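Local atomic coordinates of 2-nitrobenzoate nitroreductase (Pseudomonas fluorescens, PDB entry 4Z85), a protein that reduces the nitro group of 2-nitrobenzoate, with FMN as its cofactor. Residues S124-V129 with E159-Y164; E85-N90 with S154-E159; L181-G186 with T197-L202; M163-E168 with L175-D180. All blocks are in the same frame, centred on the assembly; numbering follows the deposited sequence.

Contact 1. Residues S124-V129 with E159-Y164; sequences STTIDV and EIVAMY
Thr126 meets Val161 and Ala162 where the loop 124-129 lies beside strand 153-165. Its CB already lies 4.0 Å from Val161 CG2. Beyond CB the threonine forks. OG1 sits between the backbone N and the carbonyl carbon (chi1 63°), the crowded position, and this turns the oxygen towards the valine. There OG1 lies 3.1 Å from Val161 CG2, a close oxygen-to-methyl approach. The other branch stands beside the backbone N, and its CG2 packs 3.8 Å from Ala162 CB. The side chains of Thr126 and Val161 run antiparallel, side by side. Ile127 adds a looser apolar touch, with its CG2 4.5 Å from Val161 CG2.

Two successive strand residues point at the loop because Val161 and Ala162 form a classic beta bulge, both facing Glu140 on strand 137-150. The same Glu140 holds the loop: its OE1 is hydrogen-bonded to Thr126 OG1 and its OE2 to Thr125 N. Gln86 OE1 is a further anchor, at Asp128 N. Within the loop, Ser124 OG donates to Val129 O at 2.6 Å, in the carbonyl plane, and closes the turn. Ala162 also pairs with a strand of the second subunit. No hydrogen bond joins the two segments directly. The contact is therefore van der Waals packing, with one hydroxyl oxygen set against a methyl, while the carboxylate of Glu140 holds Thr125 N and Thr126 OG1.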
loop_
_atom_site.group_PDB
_atom_site.type_symbol
_atom_site.label_atom_id
_atom_site.label_comp_id
_atom_site.label_asym_id
_atom_site.label_seq_id
_atom_site.Cartn_x
_atom_site.Cartn_y
_atom_site.Cartn_z
ATOM N N SER A 124 2.427 14.763 -20.570
ATOM C CA SER A 124 3.552 13.960 -20.103
ATOM C C SER A 124 4.674 13.940 -21.133
ATOM O O SER A 124 4.440 14.175 -22.317
ATOM C CB SER A 124 3.113 12.527 -19.790
ATOM O OG SER A 124 2.238 12.487 -18.680
ATOM N N THR A 125 5.885 13.636 -20.673
ATOM C CA THR A 125 7.075 13.635 -21.525
ATOM C C THR A 125 7.259 12.337 -22.310
ATOM O O THR A 125 7.522 12.361 -23.517
ATOM C CB THR A 125 8.340 13.894 -20.682
ATOM O OG1 THR A 125 8.265 15.204 -20.110
ATOM C CG2 THR A 125 9.590 13.799 -21.533
ATOM N N THR A 126 7.112 11.201 -21.633
ATOM C CA THR A 126 7.396 9.910 -22.246
ATOM C C THR A 126 6.168 9.182 -22.777
ATOM O O THR A 126 6.291 8.141 -23.428
ATOM C CB THR A 126 8.087 8.972 -21.254
ATOM O OG1 THR A 126 7.194 8.711 -20.162
ATOM C CG2 THR A 126 9.370 9.599 -20.732
ATOM N N ILE A 127 4.983 9.698 -22.474
ATOM C CA ILE A 127 3.756 9.032 -22.883
ATOM C C ILE A 127 2.706 10.062 -23.269
ATOM O O ILE A 127 2.911 11.261 -23.092
ATOM C CB ILE A 127 3.177 8.119 -21.762
ATOM C CG1 ILE A 127 2.974 8.918 -20.473
ATOM C CG2 ILE A 127 4.071 6.917 -21.506
ATOM C CD1 ILE A 127 2.272 8.129 -19.391
ATOM N N ASP A 128 1.578 9.589 -23.781
ATOM C CA ASP A 128 0.536 10.476 -24.292
ATOM C C ASP A 128 -0.448 10.936 -23.223
ATOM O O ASP A 128 -1.028 12.017 -23.328
ATOM C CB ASP A 128 -0.228 9.786 -25.421
ATOM C CG ASP A 128 0.640 9.539 -26.644
ATOM O OD1 ASP A 128 1.512 10.390 -26.938
ATOM O OD2 ASP A 128 0.455 8.491 -27.297
ATOM N N VAL A 129 -0.644 10.115 -22.197
ATOM C CA VAL A 129 -1.583 10.459 -21.133
ATOM C C VAL A 129 -1.001 11.588 -20.294
ATOM O O VAL A 129 0.153 11.531 -19.889
ATOM C CB VAL A 129 -1.900 9.239 -20.236
ATOM C CG1 VAL A 129 -2.904 9.612 -19.144
ATOM C CG2 VAL A 129 -2.435 8.098 -21.074
ATOM N N GLU A 159 4.496 -0.280 -15.159
ATOM C CA GLU A 159 5.928 -0.007 -15.082
ATOM C C GLU A 159 6.151 1.493 -15.135
ATOM O O GLU A 159 5.607 2.183 -16.001
ATOM C CB GLU A 159 6.685 -0.698 -16.223
ATOM C CG GLU A 159 8.172 -0.342 -16.245
ATOM C CD GLU A 159 8.923 -1.082 -17.319
ATOM O OE1 GLU A 159 8.294 -1.918 -18.004
ATOM O OE2 GLU A 159 10.138 -0.819 -17.474
ATOM N N ILE A 160 6.910 2.006 -14.179
ATOM C CA ILE A 160 7.237 3.417 -14.160
ATOM C C ILE A 160 8.319 3.700 -15.195
ATOM O O ILE A 160 9.411 3.156 -15.106
ATOM C CB ILE A 160 7.739 3.861 -12.784
ATOM C CG1 ILE A 160 6.732 3.465 -11.707
ATOM C CG2 ILE A 160 7.988 5.366 -12.770
ATOM C CD1 ILE A 160 7.291 3.549 -10.304
ATOM N N VAL A 161 8.020 4.551 -16.164
ATOM C CA VAL A 161 9.047 4.877 -17.149
ATOM C C VAL A 161 9.673 6.219 -16.831
ATOM O O VAL A 161 10.865 6.419 -17.111
ATOM C CB VAL A 161 8.492 4.853 -18.584
ATOM C CG1 VAL A 161 7.897 3.488 -18.861
ATOM C CG2 VAL A 161 7.465 5.923 -18.788
ATOM N N ALA A 162 8.902 7.126 -16.229
ATOM C CA ALA A 162 9.517 8.379 -15.769
ATOM C C ALA A 162 8.733 9.003 -14.633
ATOM O O ALA A 162 7.603 8.622 -14.393
ATOM C CB ALA A 162 9.652 9.385 -16.929
ATOM N N MET A 163 9.334 9.958 -13.927
ATOM C CA MET A 163 8.627 10.664 -12.859
ATOM C C MET A 163 8.656 12.184 -13.017
ATOM O O MET A 163 9.681 12.759 -13.386
ATOM C CB MET A 163 9.217 10.300 -11.500
ATOM C CG MET A 163 9.144 8.821 -11.125
ATOM S SD MET A 163 9.689 8.581 -9.419
ATOM C CE MET A 163 9.686 6.782 -9.267
ATOM N N TYR A 164 7.523 12.817 -12.730
ATOM C CA TYR A 164 7.431 14.265 -12.572
ATOM C C TYR A 164 7.416 14.643 -11.093
ATOM O O TYR A 164 6.681 14.048 -10.309
ATOM C CB TYR A 164 6.174 14.811 -13.239
ATOM C CG TYR A 164 5.777 16.167 -12.704
ATOM C CD1 TYR A 164 6.419 17.320 -13.143
ATOM C CD2 TYR A 164 4.779 16.297 -11.744
ATOM C CE1 TYR A 164 6.072 18.558 -12.654
ATOM C CE2 TYR A 164 4.428 17.537 -11.243
ATOM C CZ TYR A 164 5.077 18.663 -11.706
ATOM O OH TYR A 164 4.728 19.897 -11.218
#

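Contact 2. Residues E85-N90 with S154-E159; sequences EQFVVN and SMVFGE
This is a small, buried, apolar contact inside the barrel, made by Phe87 of strand 86-90 against Val156 and Gly158 of strand 153-165. The far end of the phenylalanine ring does the touching. Its CZ lies 4.1 Å from Val156 CG1 and 4.0 Å from Gly158 CA. Both partners stand obliquely to the ring. Phe87 CG is placed between the backbone N and the carbonyl carbon (chi1 59°), and the length of the ring then brings CZ near the other strand. Val156 approaches from the opposite direction with CG1, the methyl anti to its backbone N (chi1 177°). At Gly158 there is no side chain, so the ring end meets the main chain itself.

The two strands are not neighbours in the sheet. Strand 137-150 runs between them and pairs with both, and the contact spans the interior of the antiparallel barrel, consistent with the split-barrel fold of FMN-binding flavin reductase-like proteins. Phe87 also packs on Val30 of strand 28-33. Phe157, between the two touching residues of its strand, points away from strand 86-90 and reaches Met155 of the second subunit.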
loop_
_atom_site.group_PDB
_atom_site.type_symbol
_atom_site.label_atom_id
_atom_site.label_comp_id
_atom_site.label_asym_id
_atom_site.label_seq_id
_atom_site.Cartn_x
_atom_site.Cartn_y
_atom_site.Cartn_z
ATOM N N GLU A 85 -2.207 1.228 -23.195
ATOM C CA GLU A 85 -1.037 0.637 -22.536
ATOM C C GLU A 85 -0.194 1.713 -21.855
ATOM O O GLU A 85 1.011 1.541 -21.638
ATOM C CB GLU A 85 -0.207 -0.165 -23.542
ATOM C CG GLU A 85 -1.054 -1.220 -24.238
ATOM C CD GLU A 85 -0.276 -2.056 -25.231
ATOM O OE1 GLU A 85 0.965 -2.160 -25.091
ATOM O OE2 GLU A 85 -0.916 -2.610 -26.151
ATOM N N GLN A 86 -0.852 2.819 -21.515
ATOM C CA GLN A 86 -0.214 3.946 -20.856
ATOM C C GLN A 86 -1.161 4.557 -19.849
ATOM O O GLN A 86 -2.377 4.517 -20.045
ATOM C CB GLN A 86 0.187 5.037 -21.850
ATOM C CG GLN A 86 0.946 4.607 -23.065
ATOM C CD GLN A 86 1.315 5.797 -23.924
ATOM O OE1 GLN A 86 0.699 6.861 -23.825
ATOM N NE2 GLN A 86 2.324 5.633 -24.758
ATOM N N PHE A 87 -0.598 5.144 -18.794
ATOM C CA PHE A 87 -1.399 5.921 -17.840
ATOM C C PHE A 87 -0.498 6.666 -16.878
ATOM O O PHE A 87 0.720 6.427 -16.834
ATOM C CB PHE A 87 -2.391 5.034 -17.068
ATOM C CG PHE A 87 -1.751 3.916 -16.282
ATOM C CD1 PHE A 87 -1.365 2.740 -16.911
ATOM C CD2 PHE A 87 -1.582 4.022 -14.906
ATOM C CE1 PHE A 87 -0.797 1.699 -16.191
ATOM C CE2 PHE A 87 -1.021 2.985 -14.178
ATOM C CZ PHE A 87 -0.623 1.822 -14.818
ATOM N N VAL A 88 -1.091 7.590 -16.123
ATOM C CA VAL A 88 -0.316 8.334 -15.137
ATOM C C VAL A 88 -0.837 8.051 -13.746
ATOM O O VAL A 88 -2.046 8.086 -13.517
ATOM C CB VAL A 88 -0.358 9.854 -15.371
ATOM C CG1 VAL A 88 0.252 10.618 -14.174
ATOM C CG2 VAL A 88 0.374 10.215 -16.665
ATOM N N VAL A 89 0.084 7.759 -12.835
ATOM C CA VAL A 89 -0.264 7.742 -11.417
ATOM C C VAL A 89 0.077 9.101 -10.802
ATOM O O VAL A 89 1.230 9.477 -10.695
ATOM C CB VAL A 89 0.471 6.615 -10.658
ATOM C CG1 VAL A 89 0.190 6.719 -9.154
ATOM C CG2 VAL A 89 0.038 5.253 -11.186
ATOM N N ASN A 90 -0.944 9.840 -10.402
ATOM C CA ASN A 90 -0.754 11.117 -9.737
ATOM C C ASN A 90 -0.824 10.893 -8.252
ATOM O O ASN A 90 -1.790 10.298 -7.775
ATOM C CB ASN A 90 -1.827 12.134 -10.136
ATOM C CG ASN A 90 -1.872 12.380 -11.625
ATOM O OD1 ASN A 90 -1.129 13.218 -12.139
ATOM N ND2 ASN A 90 -2.737 11.653 -12.323
ATOM N N SER A 154 -9.602 -6.596 -11.509
ATOM C CA SER A 154 -8.340 -6.901 -12.175
ATOM C C SER A 154 -7.187 -6.244 -11.445
ATOM O O SER A 154 -7.334 -5.164 -10.894
ATOM C CB SER A 154 -8.370 -6.436 -13.623
ATOM O OG SER A 154 -9.294 -7.216 -14.359
ATOM N N MET A 155 -6.047 -6.913 -11.432
ATOM C CA MET A 155 -4.824 -6.324 -10.905
ATOM C C MET A 155 -3.994 -5.766 -12.057
ATOM O O MET A 155 -3.544 -6.510 -12.932
ATOM C CB MET A 155 -4.040 -7.359 -10.112
ATOM C CG MET A 155 -4.724 -7.730 -8.790
ATOM S SD MET A 155 -3.906 -9.047 -7.888
ATOM C CE MET A 155 -4.221 -10.415 -9.007
ATOM N N VAL A 156 -3.822 -4.452 -12.057
ATOM C CA VAL A 156 -3.061 -3.768 -13.085
ATOM C C VAL A 156 -1.626 -3.624 -12.605
ATOM O O VAL A 156 -1.387 -3.003 -11.580
ATOM C CB VAL A 156 -3.632 -2.382 -13.388
ATOM C CG1 VAL A 156 -2.753 -1.658 -14.434
ATOM C CG2 VAL A 156 -5.091 -2.496 -13.847
ATOM N N PHE A 157 -0.683 -4.219 -13.338
ATOM C CA PHE A 157 0.731 -4.053 -13.043
ATOM C C PHE A 157 1.301 -3.048 -14.020
ATOM O O PHE A 157 1.243 -3.248 -15.244
ATOM C CB PHE A 157 1.483 -5.382 -13.121
ATOM C CG PHE A 157 1.106 -6.341 -12.038
ATOM C CD1 PHE A 157 -0.026 -7.138 -12.164
ATOM C CD2 PHE A 157 1.870 -6.443 -10.875
ATOM C CE1 PHE A 157 -0.375 -8.020 -11.159
ATOM C CE2 PHE A 157 1.518 -7.326 -9.863
ATOM C CZ PHE A 157 0.390 -8.117 -10.010
ATOM N N GLY A 158 1.817 -1.953 -13.469
ATOM C CA GLY A 158 2.319 -0.871 -14.287
ATOM C C GLY A 158 3.820 -0.770 -14.118
ATOM O O GLY A 158 4.348 -1.119 -13.061
ATOM N N GLU A 159 4.496 -0.280 -15.159
ATOM C CA GLU A 159 5.928 -0.007 -15.082
ATOM C C GLU A 159 6.151 1.493 -15.135
ATOM O O GLU A 159 5.607 2.183 -16.001
ATOM C CB GLU A 159 6.685 -0.698 -16.223
ATOM C CG GLU A 159 8.172 -0.342 -16.245
ATOM C CD GLU A 159 8.923 -1.082 -17.319
ATOM O OE1 GLU A 159 8.294 -1.918 -18.004
ATOM O OE2 GLU A 159 10.138 -0.819 -17.474
#

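Contact 3. Residues L181-G186 with T197-L202; sequences LFQPYG and TDRVRL
The guanidinium of Arg199 offers its edge to the main-chain carbonyl of Phe182, whose oxygen lies almost in the guanidinium plane. NH2 donates to Phe182 O at 2.7 Å, with a fairly straight N-H...O angle of 160°. The donor is tilted somewhat from the carbonyl plane. The side chain of Phe182 leaves the backbone away from segment 197-202, and one face of its ring carries Pro184 CD, 3.6 Å above the plane and over its centre. Gln183 CG comes obliquely to the guanidinium, 3.5 Å from Arg199 NH2. The amide plane of Gln183 stands 52° from the guanidinium plane, so the two flat groups do not stack. Further along, Gln183 OE1 passes 4.1 Å from Thr197 CG2, with the side chains roughly perpendicular to each other.

Arg199 reaches the loop because CG lies beside the backbone N (chi1 -52°) and the chain is extended from CG to NE. Its other nitrogens are also held: NH1 bonds to Val179 O and NE to Thr196 O. Residues 199-201 pair with a strand of the second subunit, and Thr197 OG1 is hydrogen-bonded to Asp198 of that subunit. Three main-chain carbonyls thus grip one guanidinium. Their dipoles probably help to stabilise its positive charge, and the bonds fix its plane while tying the 179-183 turn to a segment of the dimer interface.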
loop_
_atom_site.group_PDB
_atom_site.type_symbol
_atom_site.label_atom_id
_atom_site.label_comp_id
_atom_site.label_asym_id
_atom_site.label_seq_id
_atom_site.Cartn_x
_atom_site.Cartn_y
_atom_site.Cartn_z
ATOM N N LEU A 181 9.341 17.491 2.847
ATOM C CA LEU A 181 8.404 18.429 2.227
ATOM C C LEU A 181 7.212 17.772 1.535
ATOM O O LEU A 181 6.140 18.369 1.438
ATOM C CB LEU A 181 9.133 19.310 1.214
ATOM C CG LEU A 181 10.236 20.225 1.740
ATOM C CD1 LEU A 181 10.894 20.948 0.572
ATOM C CD2 LEU A 181 9.666 21.216 2.734
ATOM N N PHE A 182 7.419 16.556 1.033
ATOM C CA PHE A 182 6.365 15.796 0.376
ATOM C C PHE A 182 5.417 15.244 1.437
ATOM O O PHE A 182 5.830 14.469 2.293
ATOM C CB PHE A 182 6.978 14.668 -0.471
ATOM C CG PHE A 182 5.966 13.761 -1.118
ATOM C CD1 PHE A 182 4.866 14.280 -1.777
ATOM C CD2 PHE A 182 6.135 12.388 -1.076
ATOM C CE1 PHE A 182 3.947 13.442 -2.385
ATOM C CE2 PHE A 182 5.213 11.542 -1.676
ATOM C CZ PHE A 182 4.128 12.071 -2.325
ATOM N N GLN A 183 4.159 15.667 1.396
ATOM C CA GLN A 183 3.214 15.308 2.450
ATOM C C GLN A 183 1.954 14.696 1.875
ATOM O O GLN A 183 0.881 15.301 1.883
ATOM C CB GLN A 183 2.876 16.532 3.311
ATOM C CG GLN A 183 4.082 17.064 4.064
ATOM C CD GLN A 183 3.686 18.112 5.096
ATOM O OE1 GLN A 183 2.671 18.784 4.945
ATOM N NE2 GLN A 183 4.479 18.240 6.154
ATOM N N PRO A 184 2.074 13.454 1.400
ATOM C CA PRO A 184 0.892 12.803 0.831
ATOM C C PRO A 184 -0.169 12.464 1.881
ATOM O O PRO A 184 0.136 12.340 3.071
ATOM C CB PRO A 184 1.464 11.526 0.205
ATOM C CG PRO A 184 2.683 11.223 1.034
ATOM C CD PRO A 184 3.261 12.584 1.383
ATOM N N TYR A 185 -1.408 12.330 1.419
ATOM C CA TYR A 185 -2.524 11.819 2.220
ATOM C C TYR A 185 -2.561 10.299 2.153
ATOM O O TYR A 185 -2.477 9.742 1.065
ATOM C CB TYR A 185 -3.864 12.333 1.692
ATOM C CG TYR A 185 -4.239 13.720 2.139
ATOM C CD1 TYR A 185 -3.272 14.704 2.294
ATOM C CD2 TYR A 185 -5.566 14.042 2.387
ATOM C CE1 TYR A 185 -3.623 15.987 2.703
ATOM C CE2 TYR A 185 -5.921 15.311 2.800
ATOM C CZ TYR A 185 -4.948 16.272 2.955
ATOM O OH TYR A 185 -5.312 17.536 3.360
ATOM N N GLY A 186 -2.737 9.637 3.289
ATOM C CA GLY A 186 -2.973 8.201 3.278
ATOM C C GLY A 186 -4.437 7.890 3.516
ATOM O O GLY A 186 -5.123 8.636 4.202
ATOM N N THR A 197 1.759 14.624 8.629
ATOM C CA THR A 197 2.323 15.781 9.323
ATOM C C THR A 197 2.925 15.453 10.690
ATOM O O THR A 197 3.515 16.320 11.336
ATOM C CB THR A 197 1.237 16.835 9.526
ATOM O OG1 THR A 197 0.161 16.240 10.261
ATOM C CG2 THR A 197 0.715 17.314 8.183
ATOM N N ASP A 198 2.757 14.216 11.142
ATOM C CA ASP A 198 3.234 13.821 12.469
ATOM C C ASP A 198 4.171 12.627 12.318
ATOM O O ASP A 198 3.725 11.475 12.288
ATOM C CB ASP A 198 2.052 13.495 13.386
ATOM C CG ASP A 198 2.483 13.037 14.771
ATOM O OD1 ASP A 198 3.655 13.256 15.141
ATOM O OD2 ASP A 198 1.637 12.466 15.494
ATOM N N ARG A 199 5.459 12.908 12.177
ATOM C CA ARG A 199 6.398 11.861 11.780
ATOM C C ARG A 199 7.413 11.540 12.847
ATOM O O ARG A 199 7.672 12.345 13.750
ATOM C CB ARG A 199 7.143 12.263 10.514
ATOM C CG ARG A 199 6.233 12.684 9.414
ATOM C CD ARG A 199 7.018 13.070 8.205
ATOM N NE ARG A 199 6.111 13.439 7.125
ATOM C CZ ARG A 199 6.505 13.696 5.884
ATOM N NH1 ARG A 199 7.792 13.611 5.565
ATOM N NH2 ARG A 199 5.606 14.019 4.958
ATOM N N VAL A 200 7.975 10.344 12.738
ATOM C CA VAL A 200 9.127 9.972 13.548
ATOM C C VAL A 200 10.134 9.243 12.686
ATOM O O VAL A 200 9.801 8.535 11.730
ATOM C CB VAL A 200 8.771 9.078 14.746
ATOM C CG1 VAL A 200 7.889 9.819 15.719
ATOM C CG2 VAL A 200 8.121 7.770 14.299
ATOM N N ARG A 201 11.386 9.442 13.043
ATOM C CA ARG A 201 12.493 8.768 12.415
ATOM C C ARG A 201 12.845 7.572 13.277
ATOM O O ARG A 201 13.090 7.718 14.477
ATOM C CB ARG A 201 13.676 9.716 12.288
ATOM C CG ARG A 201 14.863 9.170 11.548
ATOM C CD ARG A 201 15.852 10.306 11.342
ATOM N NE ARG A 201 16.500 10.227 10.038
ATOM C CZ ARG A 201 17.658 9.620 9.823
ATOM N NH1 ARG A 201 18.306 9.068 10.835
ATOM N NH2 ARG A 201 18.177 9.590 8.603
ATOM N N LEU A 202 12.830 6.389 12.681
ATOM C CA LEU A 202 13.213 5.176 13.382
ATOM C C LEU A 202 14.200 4.438 12.496
ATOM O O LEU A 202 13.835 3.937 11.438
ATOM C CB LEU A 202 11.995 4.312 13.719
ATOM C CG LEU A 202 10.902 4.917 14.613
ATOM C CD1 LEU A 202 9.705 3.985 14.708
ATOM C CD2 LEU A 202 11.441 5.200 16.006
#

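Contact 4. Residues M163-E168 with L175-D180; sequences MYFREE and LRVRVD
Phe165 and Val177 make the apolar half of this contact, with Phe165 CE2 3.6 Å from Val177 CG2. One side chain lies crosswise to the other, and the methyl stands obliquely to the ring. Phe165 CG lies beside its backbone N and opposite the carbonyl carbon (chi1 -51°), which carries the ring towards Val177. The valine touches with the branch beside its own backbone N.

The second half is made by Arg178 and the main chain of Glu168. Arg178 is extended from CG to NE and runs alongside Glu168 O, with CD 3.6 Å from that oxygen. The oxygen is at the guanidinium edge, near its plane, yet no hydrogen bond forms. Arg178 has a weak, long ion pair with Asp171, and its backbone bonds to Leu169.

The Glu168 side chain turns the other way. Its chi1 of 63° helps fold the carboxylate back to Arg166, where NE donates to Glu168 OE2 at 2.7 Å and 165°. The acceptor is met on its syn side, but well out of the carboxylate plane.

Segment 163-168 leads into the small hairpin of strands 170-171 and 176-177, and segment 175-180 contains its second strand. Leu175 and Arg176 form a G1 beta bulge opposite Asp171. Val177 also packs on Gly20 of the second subunit. Packing therefore joins the end of strand 153-165 to the returning chain, while the salt bridge stays within residues 163-168.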
loop_
_atom_site.group_PDB
_atom_site.type_symbol
_atom_site.label_atom_id
_atom_site.label_comp_id
_atom_site.label_asym_id
_atom_site.label_seq_id
_atom_site.Cartn_x
_atom_site.Cartn_y
_atom_site.Cartn_z
ATOM N N MET A 163 9.334 9.958 -13.927
ATOM C CA MET A 163 8.627 10.664 -12.859
ATOM C C MET A 163 8.656 12.184 -13.017
ATOM O O MET A 163 9.681 12.759 -13.386
ATOM C CB MET A 163 9.217 10.300 -11.500
ATOM C CG MET A 163 9.144 8.821 -11.125
ATOM S SD MET A 163 9.689 8.581 -9.419
ATOM C CE MET A 163 9.686 6.782 -9.267
ATOM N N TYR A 164 7.523 12.817 -12.730
ATOM C CA TYR A 164 7.431 14.265 -12.572
ATOM C C TYR A 164 7.416 14.643 -11.093
ATOM O O TYR A 164 6.681 14.048 -10.309
ATOM C CB TYR A 164 6.174 14.811 -13.239
ATOM C CG TYR A 164 5.777 16.167 -12.704
ATOM C CD1 TYR A 164 6.419 17.320 -13.143
ATOM C CD2 TYR A 164 4.779 16.297 -11.744
ATOM C CE1 TYR A 164 6.072 18.558 -12.654
ATOM C CE2 TYR A 164 4.428 17.537 -11.243
ATOM C CZ TYR A 164 5.077 18.663 -11.706
ATOM O OH TYR A 164 4.728 19.897 -11.218
ATOM N N PHE A 165 8.211 15.642 -10.719
ATOM C CA PHE A 165 8.168 16.216 -9.369
ATOM C C PHE A 165 7.989 17.732 -9.442
ATOM O O PHE A 165 8.624 18.375 -10.277
ATOM C CB PHE A 165 9.454 15.947 -8.589
ATOM C CG PHE A 165 9.885 14.516 -8.559
ATOM C CD1 PHE A 165 10.621 13.980 -9.603
ATOM C CD2 PHE A 165 9.609 13.718 -7.455
ATOM C CE1 PHE A 165 11.040 12.662 -9.567
ATOM C CE2 PHE A 165 10.032 12.400 -7.416
ATOM C CZ PHE A 165 10.746 11.874 -8.467
ATOM N N ARG A 166 7.154 18.304 -8.570
ATOM C CA ARG A 166 7.233 19.743 -8.309
ATOM C C ARG A 166 8.671 20.027 -7.889
ATOM O O ARG A 166 9.263 19.254 -7.145
ATOM C CB ARG A 166 6.240 20.185 -7.226
ATOM C CG ARG A 166 4.776 20.067 -7.632
ATOM C CD ARG A 166 3.849 20.556 -6.524
ATOM N NE ARG A 166 4.006 21.989 -6.294
ATOM C CZ ARG A 166 3.326 22.930 -6.943
ATOM N NH1 ARG A 166 2.434 22.588 -7.866
ATOM N NH2 ARG A 166 3.536 24.216 -6.670
ATOM N N GLU A 167 9.254 21.118 -8.379
ATOM C CA GLU A 167 10.687 21.331 -8.185
ATOM C C GLU A 167 11.097 21.333 -6.717
ATOM O O GLU A 167 12.167 20.843 -6.367
ATOM C CB GLU A 167 11.131 22.636 -8.848
ATOM C CG GLU A 167 12.272 22.443 -9.820
ATOM C CD GLU A 167 12.591 23.702 -10.593
ATOM O OE1 GLU A 167 12.683 24.779 -9.959
ATOM O OE2 GLU A 167 12.743 23.613 -11.833
ATOM N N GLU A 168 10.230 21.857 -5.859
ATOM C CA GLU A 168 10.546 21.943 -4.442
ATOM C C GLU A 168 10.630 20.567 -3.775
ATOM O O GLU A 168 11.222 20.436 -2.704
ATOM C CB GLU A 168 9.524 22.820 -3.716
ATOM C CG GLU A 168 8.090 22.305 -3.737
ATOM C CD GLU A 168 7.283 22.838 -4.909
ATOM O OE1 GLU A 168 7.890 23.249 -5.928
ATOM O OE2 GLU A 168 6.034 22.842 -4.809
ATOM N N LEU A 175 19.305 13.036 -6.529
ATOM C CA LEU A 175 18.282 12.074 -6.952
ATOM C C LEU A 175 17.531 11.525 -5.748
ATOM O O LEU A 175 17.369 10.315 -5.599
ATOM C CB LEU A 175 18.900 10.933 -7.761
ATOM C CG LEU A 175 19.355 11.351 -9.154
ATOM C CD1 LEU A 175 19.926 10.168 -9.915
ATOM C CD2 LEU A 175 18.192 11.966 -9.904
ATOM N N ARG A 176 17.097 12.430 -4.878
ATOM C CA ARG A 176 16.329 12.059 -3.697
ATOM C C ARG A 176 15.084 12.909 -3.597
ATOM O O ARG A 176 15.134 14.121 -3.802
ATOM C CB ARG A 176 17.157 12.222 -2.420
ATOM C CG ARG A 176 18.318 11.274 -2.312
ATOM C CD ARG A 176 17.841 9.856 -2.432
ATOM N NE ARG A 176 18.952 8.935 -2.607
ATOM C CZ ARG A 176 19.650 8.417 -1.605
ATOM N NH1 ARG A 176 19.354 8.742 -0.348
ATOM N NH2 ARG A 176 20.648 7.582 -1.863
ATOM N N VAL A 177 13.960 12.281 -3.271
ATOM C CA VAL A 177 12.777 13.047 -2.929
ATOM C C VAL A 177 13.076 13.786 -1.629
ATOM O O VAL A 177 13.714 13.236 -0.724
ATOM C CB VAL A 177 11.537 12.141 -2.773
ATOM C CG1 VAL A 177 10.345 12.919 -2.240
ATOM C CG2 VAL A 177 11.207 11.501 -4.107
ATOM N N ARG A 178 12.650 15.039 -1.541
ATOM C CA ARG A 178 12.743 15.739 -0.272
ATOM C C ARG A 178 11.594 15.249 0.603
ATOM O O ARG A 178 10.475 15.764 0.536
ATOM C CB ARG A 178 12.715 17.254 -0.469
ATOM C CG ARG A 178 13.948 17.761 -1.215
ATOM C CD ARG A 178 14.196 19.239 -0.991
ATOM N NE ARG A 178 15.070 19.790 -2.023
ATOM C CZ ARG A 178 16.398 19.747 -1.982
ATOM N NH1 ARG A 178 17.015 19.181 -0.954
ATOM N NH2 ARG A 178 17.113 20.272 -2.971
ATOM N N VAL A 179 11.894 14.245 1.423
ATOM C CA VAL A 179 10.867 13.493 2.143
ATOM C C VAL A 179 10.140 14.373 3.152
ATOM O O VAL A 179 8.931 14.232 3.362
ATOM C CB VAL A 179 11.487 12.246 2.837
ATOM C CG1 VAL A 179 10.505 11.589 3.797
ATOM C CG2 VAL A 179 11.941 11.239 1.787
ATOM N N ASP A 180 10.867 15.314 3.750
ATOM C CA ASP A 180 10.277 16.225 4.721
ATOM C C ASP A 180 9.183 17.104 4.113
ATOM O O ASP A 180 8.205 17.428 4.784
ATOM C CB ASP A 180 11.360 17.122 5.343
ATOM C CG ASP A 180 12.324 16.353 6.231
ATOM O OD1 ASP A 180 12.397 15.109 6.114
ATOM O OD2 ASP A 180 13.020 16.994 7.046
#

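Overall arrangement
Strand 153-165 links three of the contacts. Contact 2 uses its first part, contact 1 its second half, and contact 4 its last residues and the turn beyond. Contacts 1 and 2 alternate along the chain, lie about 11 Å apart between centres, and touch through Asp128 N and Gln86 OE1, a probable hydrogen bond. Contacts 4 and 3 follow in series, with centres about 14 Å apart. They meet where Arg199 NH1 reaches Val179 O. Contacts 2 and 3 lie on opposite sides of the chain's centre, with centres about 25 Å apart. The series runs from the barrel interior to the C-terminal segments. All four contacts touch the second subunit, so each lies close to the dimer interface.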